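Local coordinates for hydrolase, haloacid dehalogenase-like family (Porphyromonas gingivalis, PDB 2I6X), which is predicted to be a hydrolase of the haloacid dehalogenase (HAD) superfamily, its exact reaction and substrate remaining unspecified, at residues S111-Y116 against A142-G147; V9-G14 against I173-A178; A82-L87 against P115-L120. One frame throughout, in Å; residues are numbered along the deposited sequence.

Contact 1: residues S111-Y116 against A142-G147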
ATOM      1  N   SER A 111      -0.688   4.518  -0.255  1.00 63.75           N
ATOM      2  CA  SER A 111      -0.803   3.125  -0.610  1.00 64.38           C
ATOM      3  C   SER A 111      -1.965   2.830  -1.547  1.00 63.53           C
ATOM      4  O   SER A 111      -3.079   3.286  -1.311  1.00 63.94           O
ATOM      5  CB  SER A 111      -0.918   2.310   0.685  1.00 63.79           C
ATOM      6  OG  SER A 111      -1.290   0.999   0.404  1.00 66.06           O
ATOM      7  N   ASN A 112      -1.690   2.082  -2.618  1.00 63.97           N
ATOM      8  CA  ASN A 112      -2.762   1.410  -3.369  1.00 64.43           C
ATOM      9  C   ASN A 112      -3.125   0.138  -2.632  1.00 64.60           C
ATOM     10  O   ASN A 112      -2.308  -0.776  -2.511  1.00 64.34           O
ATOM     11  CB  ASN A 112      -2.385   1.061  -4.805  1.00 64.00           C
ATOM     12  CG  ASN A 112      -2.407   2.241  -5.716  1.00 64.99           C
ATOM     13  OD1 ASN A 112      -2.812   3.346  -5.344  1.00 66.20           O
ATOM     14  ND2 ASN A 112      -1.959   2.026  -6.936  1.00 67.62           N
ATOM     15  N   THR A 113      -4.367   0.070  -2.170  1.00 64.64           N
ATOM     16  CA  THR A 113      -4.761  -1.025  -1.322  1.00 64.65           C
ATOM     17  C   THR A 113      -6.271  -1.229  -1.402  1.00 64.05           C
ATOM     18  O   THR A 113      -6.993  -0.440  -2.011  1.00 63.26           O
ATOM     19  CB  THR A 113      -4.243  -0.792   0.143  1.00 65.09           C
ATOM     20  OG1 THR A 113      -4.233  -2.029   0.863  1.00 67.74           O
ATOM     21  CG2 THR A 113      -5.077   0.251   0.898  1.00 65.57           C
ATOM     22  N   ASN A 114      -6.751  -2.301  -0.782  1.00 63.23           N
ATOM     23  CA  ASN A 114      -8.134  -2.651  -0.913  1.00 62.22           C
ATOM     24  C   ASN A 114      -8.714  -2.696   0.500  1.00 61.86           C
ATOM     25  O   ASN A 114      -7.957  -2.685   1.454  1.00 62.21           O
ATOM     26  CB  ASN A 114      -8.220  -3.977  -1.632  1.00 61.87           C
ATOM     27  CG  ASN A 114      -7.456  -5.052  -0.926  1.00 63.27           C
ATOM     28  OD1 ASN A 114      -7.894  -5.566   0.122  1.00 64.67           O
ATOM     29  ND2 ASN A 114      -6.303  -5.404  -1.468  1.00 63.52           N
ATOM     30  N   PRO A 115     -10.057  -2.689   0.640  1.00 61.53           N
ATOM     31  CA  PRO A 115     -10.721  -2.780   1.959  1.00 61.33           C
ATOM     32  C   PRO A 115     -10.337  -3.969   2.857  1.00 61.08           C
ATOM     33  O   PRO A 115     -10.410  -3.833   4.080  1.00 61.50           O
ATOM     34  CB  PRO A 115     -12.205  -2.890   1.599  1.00 60.29           C
ATOM     35  CG  PRO A 115     -12.306  -2.316   0.291  1.00 61.28           C
ATOM     36  CD  PRO A 115     -11.031  -2.543  -0.446  1.00 60.39           C
ATOM     37  N   TYR A 116      -9.988  -5.115   2.258  1.00 60.66           N
ATOM     38  CA  TYR A 116      -9.623  -6.326   2.999  1.00 60.18           C
ATOM     39  C   TYR A 116      -8.323  -6.100   3.763  1.00 61.25           C
ATOM     40  O   TYR A 116      -8.252  -6.357   4.965  1.00 61.66           O
ATOM     41  CB  TYR A 116      -9.453  -7.538   2.074  1.00 58.36           C
ATOM     42  CG  TYR A 116     -10.635  -7.844   1.189  1.00 56.87           C
ATOM     43  CD1 TYR A 116     -11.758  -8.511   1.689  1.00 54.53           C
ATOM     44  CD2 TYR A 116     -10.637  -7.464  -0.161  1.00 54.90           C
ATOM     45  CE1 TYR A 116     -12.846  -8.784   0.867  1.00 53.07           C
ATOM     46  CE2 TYR A 116     -11.717  -7.741  -0.978  1.00 53.44           C
ATOM     47  CZ  TYR A 116     -12.813  -8.397  -0.465  1.00 53.83           C
ATOM     48  OH  TYR A 116     -13.873  -8.667  -1.290  1.00 53.61           O
ATOM     49  N   ALA A 142      -5.036   6.146   1.506  1.00 63.14           N
ATOM     50  CA  ALA A 142      -5.354   4.836   0.922  1.00 63.63           C
ATOM     51  C   ALA A 142      -6.220   4.991  -0.307  1.00 63.16           C
ATOM     52  O   ALA A 142      -7.312   5.542  -0.220  1.00 63.39           O
ATOM     53  CB  ALA A 142      -6.074   3.956   1.947  1.00 63.25           C
ATOM     54  N   SER A 143      -5.739   4.473  -1.435  1.00 63.34           N
ATOM     55  CA  SER A 143      -6.432   4.579  -2.715  1.00 63.83           C
ATOM     56  C   SER A 143      -7.950   4.359  -2.639  1.00 64.38           C
ATOM     57  O   SER A 143      -8.725   5.197  -3.101  1.00 64.74           O
ATOM     58  CB  SER A 143      -5.797   3.626  -3.730  1.00 64.03           C
ATOM     59  OG  SER A 143      -6.017   2.284  -3.366  1.00 64.88           O
ATOM     60  N   CYS A 144      -8.376   3.258  -2.031  1.00 64.52           N
ATOM     61  CA  CYS A 144      -9.809   2.928  -1.960  1.00 64.74           C
ATOM     62  C   CYS A 144     -10.613   3.870  -1.067  1.00 65.10           C
ATOM     63  O   CYS A 144     -11.831   3.962  -1.212  1.00 64.15           O
ATOM     64  CB  CYS A 144     -10.044   1.454  -1.554  1.00 64.77           C
ATOM     65  SG  CYS A 144      -9.276   0.947   0.023  1.00 64.92           S
ATOM     66  N   GLN A 145      -9.951   4.569  -0.149  1.00 65.34           N
ATOM     67  CA  GLN A 145     -10.671   5.568   0.646  1.00 66.48           C
ATOM     68  C   GLN A 145     -10.811   6.890  -0.119  1.00 67.00           C
ATOM     69  O   GLN A 145     -11.646   7.707   0.207  1.00 66.77           O
ATOM     70  CB  GLN A 145      -9.989   5.785   2.004  1.00 66.24           C
ATOM     71  CG  GLN A 145      -9.918   4.517   2.841  1.00 66.93           C
ATOM     72  CD  GLN A 145      -9.344   4.714   4.246  1.00 67.87           C
ATOM     73  OE1 GLN A 145      -8.253   5.278   4.438  1.00 67.74           O
ATOM     74  NE2 GLN A 145     -10.081   4.226   5.239  1.00 66.74           N
HETATM   75  N   MSE A 146      -9.987   7.092  -1.142  1.00 67.47           N
HETATM   76  CA  MSE A 146      -9.871   8.396  -1.748  1.00 69.05           C
HETATM   77  C   MSE A 146     -10.566   8.472  -3.107  1.00 66.74           C
HETATM   78  O   MSE A 146     -10.824   9.556  -3.620  1.00 65.60           O
HETATM   79  CB  MSE A 146      -8.397   8.766  -1.858  1.00 68.49           C
HETATM   80  CG  MSE A 146      -7.699   8.907  -0.521  1.00 71.02           C
HETATM   81 SE   MSE A 146      -5.753   8.994  -0.708  1.00 79.03          SE
HETATM   82  CE  MSE A 146      -5.591  10.922  -1.065  1.00 75.10           C
ATOM     83  N   GLY A 147     -10.888   7.310  -3.665  1.00 65.94           N
ATOM     84  CA  GLY A 147     -11.352   7.222  -5.031  1.00 65.04           C
ATOM     85  C   GLY A 147     -10.271   7.594  -6.047  1.00 65.28           C
ATOM     86  O   GLY A 147     -10.598   8.063  -7.132  1.00 64.98           O
TER
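Ser111 and Ala142 lie side by side where two parallel strands, 106-111 and 139-142, end at the C-terminal edge of the Rossmann-like HAD sheet. Starting at Ser111, the Ser-Asn-Thr sequence has the form of HAD motif II, whose leading Ser or Thr commonly contacts the phosphoryl group in relatives. Ser111 O accepts a bond from Ser143 N at 2.9 Å, nearly straight at 173°. Ala142 is the N-cap of helix 143-146, and Ser143 N, in the first turn, has no carbonyl of its own helix to bond; the neighbouring strand supplies one. The same oxygen also takes a CA-H contact from Ala142 CA at 3.5 Å. Asn112 comes next, its side chain starting out away from 142-147 but its amide end coming back, so that OD1 sits 3.4 Å from Ser143 CB. Its ND2 is given to Lys150 O, a link to the loop that carries the lysine. Thr113 N donates to Ser143 OG across 3.0 Å at 163°; that buried hydroxyl is also hydrogen-bonded to Glu53 O, and serine is small enough to bring oxygen to both. The methyl branch of Thr113, CG2, rests 4.0 Å from Ala142 CB, with Leu118 packing against both residues. Asn114 turns its side chain away from 142-147 to act as N-cap of helix 115-121, where OD1 takes the N-H of Val117. Pro115 follows at the first helical position, where the absence of an N-H costs no helical bond. Cys144 SG, held between its own backbone N and carbonyl carbon (chi1 56°), reaches this turn: it lies 3.4 Å from Thr113 O, and Pro115 CD touches SG at 3.9 Å.

Contact 2: residues V9-G14 against I173-A178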
ATOM      1  N   VAL A   9       7.158   9.587   3.308  1.00 59.12           N
ATOM      2  CA  VAL A   9       5.948   8.908   2.852  1.00 58.39           C
ATOM      3  C   VAL A   9       6.346   7.501   2.461  1.00 58.92           C
ATOM      4  O   VAL A   9       7.311   7.314   1.727  1.00 59.30           O
ATOM      5  CB  VAL A   9       5.335   9.611   1.593  1.00 58.57           C
ATOM      6  CG1 VAL A   9       4.105   8.831   1.071  1.00 57.21           C
ATOM      7  CG2 VAL A   9       4.961  11.049   1.901  1.00 57.52           C
ATOM      8  N   PHE A  10       5.607   6.510   2.953  1.00 59.33           N
ATOM      9  CA  PHE A  10       5.903   5.109   2.694  1.00 59.50           C
ATOM     10  C   PHE A  10       4.772   4.485   1.917  1.00 60.22           C
ATOM     11  O   PHE A  10       3.606   4.802   2.163  1.00 59.94           O
ATOM     12  CB  PHE A  10       6.005   4.354   4.024  1.00 59.02           C
ATOM     13  CG  PHE A  10       7.134   4.801   4.897  1.00 60.14           C
ATOM     14  CD1 PHE A  10       8.349   4.110   4.898  1.00 59.74           C
ATOM     15  CD2 PHE A  10       6.987   5.891   5.741  1.00 59.48           C
ATOM     16  CE1 PHE A  10       9.402   4.520   5.712  1.00 57.90           C
ATOM     17  CE2 PHE A  10       8.032   6.309   6.537  1.00 58.15           C
ATOM     18  CZ  PHE A  10       9.242   5.617   6.521  1.00 57.65           C
ATOM     19  N   ASP A  11       5.090   3.567   1.008  1.00 61.09           N
ATOM     20  CA  ASP A  11       4.054   2.613   0.551  1.00 62.13           C
ATOM     21  C   ASP A  11       3.924   1.508   1.625  1.00 61.91           C
ATOM     22  O   ASP A  11       4.774   1.378   2.494  1.00 61.78           O
ATOM     23  CB  ASP A  11       4.459   2.016  -0.799  1.00 62.42           C
ATOM     24  CG  ASP A  11       3.335   1.272  -1.500  1.00 66.09           C
ATOM     25  OD1 ASP A  11       2.140   1.335  -1.101  1.00 69.68           O
ATOM     26  OD2 ASP A  11       3.680   0.587  -2.489  1.00 74.05           O
ATOM     27  N   LEU A  12       2.864   0.718   1.549  1.00 62.29           N
ATOM     28  CA  LEU A  12       2.630  -0.375   2.452  1.00 63.05           C
ATOM     29  C   LEU A  12       3.169  -1.659   1.814  1.00 64.02           C
ATOM     30  O   LEU A  12       4.216  -2.177   2.244  1.00 65.40           O
ATOM     31  CB  LEU A  12       1.129  -0.497   2.760  1.00 62.35           C
ATOM     32  CG  LEU A  12       0.714  -1.550   3.808  1.00 63.40           C
ATOM     33  CD1 LEU A  12       1.401  -1.349   5.166  1.00 59.19           C
ATOM     34  CD2 LEU A  12      -0.803  -1.533   3.956  1.00 63.10           C
ATOM     35  N   GLY A  13       2.466  -2.162   0.795  1.00 63.73           N
ATOM     36  CA  GLY A  13       2.885  -3.338   0.058  1.00 64.17           C
ATOM     37  C   GLY A  13       4.247  -3.089  -0.560  1.00 65.16           C
ATOM     38  O   GLY A  13       4.483  -2.012  -1.164  1.00 65.75           O
ATOM     39  N   GLY A  14       5.149  -4.065  -0.411  1.00 65.19           N
ATOM     40  CA  GLY A  14       6.473  -3.977  -1.027  1.00 65.45           C
ATOM     41  C   GLY A  14       7.484  -3.378  -0.068  1.00 65.86           C
ATOM     42  O   GLY A  14       8.475  -4.018   0.293  1.00 68.61           O
ATOM     43  N   ILE A 173       9.013   6.667  -0.445  1.00 63.85           N
ATOM     44  CA  ILE A 173       9.620   5.319  -0.484  1.00 62.01           C
ATOM     45  C   ILE A 173       8.601   4.349  -1.044  1.00 63.52           C
ATOM     46  O   ILE A 173       7.598   4.017  -0.386  1.00 64.32           O
ATOM     47  CB  ILE A 173      10.179   4.896   0.898  1.00 62.72           C
ATOM     48  CG1 ILE A 173      11.139   5.964   1.446  1.00 60.59           C
ATOM     49  CG2 ILE A 173      10.863   3.485   0.838  1.00 60.18           C
ATOM     50  CD1 ILE A 173      11.470   5.836   2.958  1.00 58.90           C
ATOM     51  N   ASP A 174       8.825   3.925  -2.288  1.00 63.87           N
ATOM     52  CA  ASP A 174       7.850   3.081  -3.009  1.00 64.43           C
ATOM     53  C   ASP A 174       8.616   2.152  -3.941  1.00 64.37           C
ATOM     54  O   ASP A 174       9.560   2.577  -4.568  1.00 65.04           O
ATOM     55  CB  ASP A 174       6.851   3.941  -3.791  1.00 63.76           C
ATOM     56  CG  ASP A 174       5.567   3.188  -4.208  1.00 66.05           C
ATOM     57  OD1 ASP A 174       5.635   2.022  -4.637  1.00 69.57           O
ATOM     58  OD2 ASP A 174       4.455   3.775  -4.142  1.00 67.18           O
ATOM     59  N   ASP A 175       8.191   0.895  -4.018  1.00 64.05           N
ATOM     60  CA  ASP A 175       8.846  -0.133  -4.816  1.00 64.91           C
ATOM     61  C   ASP A 175       8.294  -0.151  -6.231  1.00 63.93           C
ATOM     62  O   ASP A 175       8.784  -0.895  -7.083  1.00 64.01           O
ATOM     63  CB  ASP A 175       8.639  -1.530  -4.162  1.00 65.79           C
ATOM     64  CG  ASP A 175       7.130  -1.912  -4.017  1.00 67.94           C
ATOM     65  OD1 ASP A 175       6.290  -1.069  -3.556  1.00 70.60           O
ATOM     66  OD2 ASP A 175       6.796  -3.073  -4.360  1.00 71.41           O
ATOM     67  N   GLY A 176       7.255   0.649  -6.458  1.00 63.19           N
ATOM     68  CA  GLY A 176       6.616   0.786  -7.761  1.00 61.60           C
ATOM     69  C   GLY A 176       7.287   1.812  -8.636  1.00 61.14           C
ATOM     70  O   GLY A 176       7.164   3.027  -8.392  1.00 62.36           O
ATOM     71  N   PRO A 177       7.984   1.346  -9.686  1.00 60.66           N
ATOM     72  CA  PRO A 177       8.644   2.244 -10.631  1.00 59.90           C
ATOM     73  C   PRO A 177       7.762   3.387 -11.144  1.00 61.00           C
ATOM     74  O   PRO A 177       8.229   4.525 -11.200  1.00 60.79           O
ATOM     75  CB  PRO A 177       9.083   1.298 -11.752  1.00 59.53           C
ATOM     76  CG  PRO A 177       9.386  -0.022 -10.990  1.00 58.74           C
ATOM     77  CD  PRO A 177       8.241  -0.090 -10.004  1.00 60.13           C
ATOM     78  N   ALA A 178       6.512   3.099 -11.536  1.00 61.46           N
ATOM     79  CA  ALA A 178       5.595   4.150 -12.041  1.00 61.61           C
ATOM     80  C   ALA A 178       5.214   5.138 -10.948  1.00 61.20           C
ATOM     81  O   ALA A 178       5.085   6.305 -11.195  1.00 62.97           O
ATOM     82  CB  ALA A 178       4.326   3.530 -12.687  1.00 61.29           C
TER
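The presumed active site of this HAD hydrolase takes shape where Asp11 faces Asp174 and Asp175 beyond the ends of two parallel strands. Behind it, Ile173 straddles Phe10 on the neighbouring strand: its N donates to Val9 O at 2.8 Å and its O accepts from Asp11 N at 2.9 Å. Bulky, apolar Phe10 and Ile173 suit the buried sheet face that they share, lying side by side with Phe10 CE1 3.7 Å from Ile173 CD1. Past the strands come segments of the form of the first and fourth HAD motifs, Asp-Leu-Gly-Gly from Asp11 and the Asp174-Asp175 pair. With CG anti to its backbone N (chi1 -167°), Asp11 stands close to both acidic side chains without bonding to them: OD2 lies 3.2 Å from Asp174 OD1 and 3.3 Å from Asp175 OD1. Gly13 O, 3.1 Å from Asp175 OD1, joins this cluster of acceptors, whose mutual repulsion a cation would probably relieve, as magnesium does in related HAD phosphatases. Asp174 OD2 has a salt bridge to Lys150, while its OD1 accepts from Gly176 N in an Asx turn that opens helix 177-185. Gly14, at positive phi, lacks the CB that would collide with Asp175 OD2.

Contact 3: residues A82-L87 against P115-L120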
ATOM      1  N   ALA A  82      -7.936 -15.192   0.176  1.00 66.04           N
ATOM      2  CA  ALA A  82      -7.098 -15.233  -1.023  1.00 66.50           C
ATOM      3  C   ALA A  82      -6.233 -13.983  -1.188  1.00 66.58           C
ATOM      4  O   ALA A  82      -5.046 -14.084  -1.518  1.00 67.13           O
ATOM      5  CB  ALA A  82      -7.954 -15.458  -2.267  1.00 66.48           C
ATOM      6  N   LEU A  83      -6.815 -12.805  -0.977  1.00 66.13           N
ATOM      7  CA  LEU A  83      -6.041 -11.584  -1.066  1.00 66.53           C
ATOM      8  C   LEU A  83      -4.937 -11.572  -0.005  1.00 67.07           C
ATOM      9  O   LEU A  83      -3.800 -11.171  -0.261  1.00 67.44           O
ATOM     10  CB  LEU A  83      -6.943 -10.354  -0.954  1.00 66.39           C
ATOM     11  CG  LEU A  83      -7.132  -9.374  -2.137  1.00 68.19           C
ATOM     12  CD1 LEU A  83      -6.239  -9.564  -3.390  1.00 64.97           C
ATOM     13  CD2 LEU A  83      -8.591  -9.245  -2.501  1.00 66.51           C
ATOM     14  N   LEU A  84      -5.246 -12.041   1.192  1.00 67.27           N
ATOM     15  CA  LEU A  84      -4.219 -12.043   2.219  1.00 67.84           C
ATOM     16  C   LEU A  84      -3.049 -13.028   1.963  1.00 67.26           C
ATOM     17  O   LEU A  84      -2.053 -12.972   2.673  1.00 66.67           O
ATOM     18  CB  LEU A  84      -4.833 -12.232   3.604  1.00 68.09           C
ATOM     19  CG  LEU A  84      -4.929 -10.878   4.300  1.00 69.46           C
ATOM     20  CD1 LEU A  84      -6.000  -9.929   3.739  1.00 69.71           C
ATOM     21  CD2 LEU A  84      -5.243 -11.244   5.693  1.00 74.29           C
ATOM     22  N   GLY A  85      -3.176 -13.888   0.946  1.00 66.32           N
ATOM     23  CA  GLY A  85      -2.069 -14.719   0.489  1.00 65.83           C
ATOM     24  C   GLY A  85      -0.894 -13.897  -0.021  1.00 65.87           C
ATOM     25  O   GLY A  85       0.234 -14.375  -0.027  1.00 65.58           O
ATOM     26  N   PHE A  86      -1.183 -12.680  -0.486  1.00 65.89           N
ATOM     27  CA  PHE A  86      -0.181 -11.693  -0.874  1.00 66.88           C
ATOM     28  C   PHE A  86       0.799 -11.326   0.244  1.00 66.88           C
ATOM     29  O   PHE A  86       1.960 -11.021  -0.045  1.00 66.66           O
ATOM     30  CB  PHE A  86      -0.864 -10.386  -1.329  1.00 66.94           C
ATOM     31  CG  PHE A  86      -0.903 -10.186  -2.820  1.00 67.31           C
ATOM     32  CD1 PHE A  86       0.225  -9.763  -3.506  1.00 69.06           C
ATOM     33  CD2 PHE A  86      -2.087 -10.392  -3.538  1.00 69.63           C
ATOM     34  CE1 PHE A  86       0.181  -9.527  -4.900  1.00 70.14           C
ATOM     35  CE2 PHE A  86      -2.144 -10.186  -4.942  1.00 68.76           C
ATOM     36  CZ  PHE A  86      -1.008  -9.753  -5.618  1.00 69.27           C
ATOM     37  N   LEU A  87       0.339 -11.349   1.502  1.00 66.84           N
ATOM     38  CA  LEU A  87       1.117 -10.755   2.593  1.00 67.58           C
ATOM     39  C   LEU A  87       2.071 -11.765   3.231  1.00 67.90           C
ATOM     40  O   LEU A  87       1.700 -12.497   4.151  1.00 68.49           O
ATOM     41  CB  LEU A  87       0.218 -10.067   3.640  1.00 67.50           C
ATOM     42  CG  LEU A  87      -0.998  -9.187   3.295  1.00 67.87           C
ATOM     43  CD1 LEU A  87      -1.332  -8.315   4.503  1.00 67.87           C
ATOM     44  CD2 LEU A  87      -0.863  -8.299   2.034  1.00 68.62           C
ATOM     45  N   PRO A 115     -10.057  -2.689   0.640  1.00 61.53           N
ATOM     46  CA  PRO A 115     -10.721  -2.780   1.959  1.00 61.33           C
ATOM     47  C   PRO A 115     -10.337  -3.969   2.857  1.00 61.08           C
ATOM     48  O   PRO A 115     -10.410  -3.833   4.080  1.00 61.50           O
ATOM     49  CB  PRO A 115     -12.205  -2.890   1.599  1.00 60.29           C
ATOM     50  CG  PRO A 115     -12.306  -2.316   0.291  1.00 61.28           C
ATOM     51  CD  PRO A 115     -11.031  -2.543  -0.446  1.00 60.39           C
ATOM     52  N   TYR A 116      -9.988  -5.115   2.258  1.00 60.66           N
ATOM     53  CA  TYR A 116      -9.623  -6.326   2.999  1.00 60.18           C
ATOM     54  C   TYR A 116      -8.323  -6.100   3.763  1.00 61.25           C
ATOM     55  O   TYR A 116      -8.252  -6.357   4.965  1.00 61.66           O
ATOM     56  CB  TYR A 116      -9.453  -7.538   2.074  1.00 58.36           C
ATOM     57  CG  TYR A 116     -10.635  -7.844   1.189  1.00 56.87           C
ATOM     58  CD1 TYR A 116     -11.758  -8.511   1.689  1.00 54.53           C
ATOM     59  CD2 TYR A 116     -10.637  -7.464  -0.161  1.00 54.90           C
ATOM     60  CE1 TYR A 116     -12.846  -8.784   0.867  1.00 53.07           C
ATOM     61  CE2 TYR A 116     -11.717  -7.741  -0.978  1.00 53.44           C
ATOM     62  CZ  TYR A 116     -12.813  -8.397  -0.465  1.00 53.83           C
ATOM     63  OH  TYR A 116     -13.873  -8.667  -1.290  1.00 53.61           O
ATOM     64  N   VAL A 117      -7.300  -5.615   3.068  1.00 62.18           N
ATOM     65  CA  VAL A 117      -6.012  -5.371   3.702  1.00 63.54           C
ATOM     66  C   VAL A 117      -6.180  -4.307   4.788  1.00 63.93           C
ATOM     67  O   VAL A 117      -5.623  -4.414   5.872  1.00 63.69           O
ATOM     68  CB  VAL A 117      -4.916  -5.003   2.654  1.00 63.87           C
ATOM     69  CG1 VAL A 117      -3.608  -4.569   3.332  1.00 63.48           C
ATOM     70  CG2 VAL A 117      -4.644  -6.207   1.768  1.00 64.31           C
ATOM     71  N   LEU A 118      -6.997  -3.305   4.494  1.00 64.90           N
ATOM     72  CA  LEU A 118      -7.306  -2.267   5.455  1.00 65.55           C
ATOM     73  C   LEU A 118      -8.045  -2.791   6.683  1.00 65.90           C
ATOM     74  O   LEU A 118      -7.743  -2.353   7.796  1.00 67.04           O
ATOM     75  CB  LEU A 118      -8.085  -1.140   4.791  1.00 65.51           C
ATOM     76  CG  LEU A 118      -7.252  -0.126   4.018  1.00 67.14           C
ATOM     77  CD1 LEU A 118      -8.174   0.998   3.528  1.00 68.70           C
ATOM     78  CD2 LEU A 118      -6.099   0.413   4.889  1.00 67.91           C
ATOM     79  N   ASP A 119      -8.993  -3.714   6.494  1.00 65.36           N
ATOM     80  CA  ASP A 119      -9.609  -4.388   7.619  1.00 65.43           C
ATOM     81  C   ASP A 119      -8.532  -5.080   8.489  1.00 64.90           C
ATOM     82  O   ASP A 119      -8.578  -4.996   9.725  1.00 64.87           O
ATOM     83  CB  ASP A 119     -10.711  -5.369   7.163  1.00 65.88           C
ATOM     84  CG  ASP A 119     -12.005  -4.653   6.646  1.00 69.77           C
ATOM     85  OD1 ASP A 119     -12.117  -3.398   6.714  1.00 72.62           O
ATOM     86  OD2 ASP A 119     -12.932  -5.352   6.142  1.00 72.16           O
ATOM     87  N   LEU A 120      -7.563  -5.742   7.861  1.00 64.21           N
ATOM     88  CA  LEU A 120      -6.493  -6.400   8.615  1.00 64.20           C
ATOM     89  C   LEU A 120      -5.616  -5.379   9.344  1.00 64.53           C
ATOM     90  O   LEU A 120      -5.328  -5.515  10.539  1.00 64.21           O
ATOM     91  CB  LEU A 120      -5.616  -7.305   7.726  1.00 63.93           C
ATOM     92  CG  LEU A 120      -4.330  -7.779   8.456  1.00 63.77           C
ATOM     93  CD1 LEU A 120      -4.613  -8.582   9.721  1.00 57.59           C
ATOM     94  CD2 LEU A 120      -3.354  -8.510   7.544  1.00 63.87           C
TER
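Leu83 meets Tyr116, and Leu87 meets Leu120, in a wholly apolar contact that is tight at two places. At one, Leu83 CD2 presses obliquely on the Tyr116 ring, 3.6 Å from Tyr116 CD2, the two side chains crossing at about a right angle. The large ring suits this buried spot because its carbons CD2 and CE2 meet the leucine methyl while its hydroxyl reaches a weak hydrogen bond with Glu59. At the other, Leu120 CD2 is gripped by two leucines: Leu87 CD1 meets it tip to tip at 3.7 Å, and Leu84 CD2 comes to 3.8 Å. Leu120 carries its CG anti to the backbone N (chi1 169°), while its CB already points at the partner segment. Between these places the fit is looser. Short, branched Val117 turns only one methyl to its neighbours, CG2 standing 4.3 Å from Leu87 CD2 and 4.4 Å from Leu84 CD1. The solvent side of helix 115-121 carries the exposed Asp119, whose OD2 bonds to Tyr76 OH. Helix 76-83 lies in the helical insertion between strands 17-19 and 87-90, and its packing on the helix after the motif II-like segment is consistent with a C1-type cap on a HAD core.

From the N terminus, the chain leaves core strand 7-10 and passes through the helical insertion before contact 3 sets its end, 82-87, against 115-120, closing a loop of 27 residues that takes in most of strand 87-90, helix 92-101 and strand 106-111. Contact 1 starts on the segment where contact 3 ends and closes at 142-147, so the two loops follow one another and share Pro115 and Tyr116. Contact 2 joins 9-14 to 173-178 and encloses both. In space, contacts 1 and 2 tie neighbouring strand pairs of one parallel sheet, touching where Ser111 packs on Asp11 and Leu12; contact 3 links that core to the helical insertion.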